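Long-range contact in nuclear inclusion protein A (Tobacco etch virus, PDB 1Q31), which is a chymotrypsin-like 3C-type cysteine protease of the virus, which probably cleaves the viral polyprotein at specific sites: residues S59-F64 with D90-P95. The protein carries 1 engineered substitution. Numbering follows the deposited sequence.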
# COMPACT_ATOMS: atom_id res chain seq x y z
N SER A 59 12.29 -3.62 7.02
CA SER A 59 12.82 -3.78 5.66
C SER A 59 13.85 -4.89 5.60
O SER A 59 14.09 -5.57 6.59
CB SER A 59 13.46 -2.47 5.20
OG SER A 59 14.32 -1.94 6.19
N LEU A 60 14.48 -5.09 4.45
CA LEU A 60 15.48 -6.14 4.36
C LEU A 60 16.73 -5.70 5.11
O LEU A 60 17.62 -6.49 5.39
CB LEU A 60 15.81 -6.48 2.90
CG LEU A 60 14.77 -7.17 1.98
CD1 LEU A 60 15.51 -7.74 0.77
CD2 LEU A 60 14.00 -8.30 2.70
N HIS A 61 16.77 -4.42 5.45
CA HIS A 61 17.89 -3.82 6.21
C HIS A 61 17.76 -4.19 7.70
O HIS A 61 18.70 -4.01 8.49
CB HIS A 61 17.83 -2.30 6.10
CG HIS A 61 17.70 -1.80 4.70
ND1 HIS A 61 17.13 -0.57 4.40
CD2 HIS A 61 18.10 -2.33 3.52
CE1 HIS A 61 17.20 -0.36 3.10
NE2 HIS A 61 17.78 -1.41 2.54
N GLY A 62 16.59 -4.68 8.09
CA GLY A 62 16.37 -5.04 9.47
C GLY A 62 15.10 -4.44 10.05
O GLY A 62 14.08 -4.36 9.39
N VAL A 63 15.17 -4.02 11.30
CA VAL A 63 14.02 -3.44 11.95
C VAL A 63 14.34 -2.11 12.58
O VAL A 63 15.15 -2.01 13.49
CB VAL A 63 13.47 -4.38 13.03
CG1 VAL A 63 12.49 -3.64 13.91
CG2 VAL A 63 12.78 -5.57 12.37
N PHE A 64 13.70 -1.07 12.05
CA PHE A 64 13.85 0.29 12.53
C PHE A 64 12.57 0.50 13.33
O PHE A 64 11.59 -0.21 13.13
CB PHE A 64 13.89 1.24 11.33
CG PHE A 64 14.13 2.68 11.69
CD1 PHE A 64 15.34 3.30 11.35
CD2 PHE A 64 13.16 3.42 12.36
CE1 PHE A 64 15.56 4.64 11.66
CE2 PHE A 64 13.37 4.76 12.68
CZ PHE A 64 14.58 5.37 12.32
N ASP A 90 17.54 9.93 9.96
CA ASP A 90 18.55 8.91 10.26
C ASP A 90 17.99 7.54 9.87
O ASP A 90 18.07 6.58 10.65
CB ASP A 90 18.91 8.92 11.75
CG ASP A 90 17.81 8.32 12.64
OD1 ASP A 90 16.70 8.90 12.67
OD2 ASP A 90 18.05 7.27 13.29
N PHE A 91 17.40 7.47 8.68
CA PHE A 91 16.79 6.23 8.19
C PHE A 91 17.35 5.88 6.83
O PHE A 91 17.28 6.69 5.91
CB PHE A 91 15.28 6.39 8.06
CG PHE A 91 14.58 5.16 7.56
CD1 PHE A 91 14.15 4.18 8.44
CD2 PHE A 91 14.34 4.99 6.19
CE1 PHE A 91 13.48 3.04 7.97
CE2 PHE A 91 13.67 3.86 5.71
CZ PHE A 91 13.24 2.88 6.59
N PRO A 92 17.88 4.66 6.69
CA PRO A 92 18.48 4.15 5.44
C PRO A 92 17.51 4.12 4.27
O PRO A 92 16.61 3.28 4.22
CB PRO A 92 18.98 2.77 5.83
CG PRO A 92 18.01 2.34 6.90
CD PRO A 92 17.83 3.60 7.72
N PRO A 93 17.70 5.03 3.30
CA PRO A 93 16.87 5.14 2.11
C PRO A 93 16.64 3.81 1.38
O PRO A 93 17.15 2.76 1.75
CB PRO A 93 17.64 6.14 1.23
CG PRO A 93 18.29 6.98 2.21
CD PRO A 93 18.81 5.99 3.24
N PHE A 94 15.82 3.89 0.34
CA PHE A 94 15.53 2.75 -0.48
C PHE A 94 15.97 3.27 -1.82
O PHE A 94 16.10 4.47 -1.99
CB PHE A 94 14.04 2.46 -0.51
CG PHE A 94 13.51 1.86 0.76
CD1 PHE A 94 13.14 2.65 1.82
CD2 PHE A 94 13.36 0.48 0.88
CE1 PHE A 94 12.62 2.09 2.98
CE2 PHE A 94 12.85 -0.10 2.04
CZ PHE A 94 12.48 0.71 3.09
N PRO A 95 16.24 2.39 -2.77
CA PRO A 95 16.68 2.83 -4.10
C PRO A 95 15.58 3.68 -4.72
O PRO A 95 14.65 4.10 -4.03
CB PRO A 95 16.86 1.53 -4.86
CG PRO A 95 17.16 0.52 -3.74
CD PRO A 95 16.25 0.92 -2.65
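The rings of F64 and F91 meet edge to face: F91 turns its CD1–CE1 edge to one face of F64, with the planes 67° apart and the centroids 5.0 Å from each other. F91 CD1 lies above the rim of the F64 ring rather than its middle, closest to F64 CD1. With CG anti to the backbone N (chi1 -176°), F64 projects from strand 62-66 toward 90-95, and the buried F91 brings its edge to that ring. The same F64 ring is bordered at its edge, near its plane, by the carbonyl O of D90, 3.3 Å from F64 CE1, while D90 OD2 lies 4.0 Å from F64 CE1, at the outer end of the ring.

Such aromatic pairing is one way for a loop to be laid against a β-barrel. This protease has the two-domain, trypsin-like arrangement of antiparallel barrels; strands 53-59 and 62-66 form a hairpin at an edge of the N-terminal barrel's sheet, and 90-95 belongs to the long connection leading to strand 108-115 of the second.

At the hairpin turn the contacts involve H61 and S59. A type I turn from S59 to G62, closed by G62 N to S59 O (3.0 Å), presents H61. Its imidazole lies beside P92, ND1 being 3.9 Å from P92 CG, and points its CE1 edge at P93 O, 3.4 Å away. CE1 also stands over a face of F94, the two ring planes being inclined at 33°. At the start of the turn, S59 CB touches F94 CZ at 3.9 Å, and backbone hydrogen bonds to G38 tie F94 and P95 to the barrel.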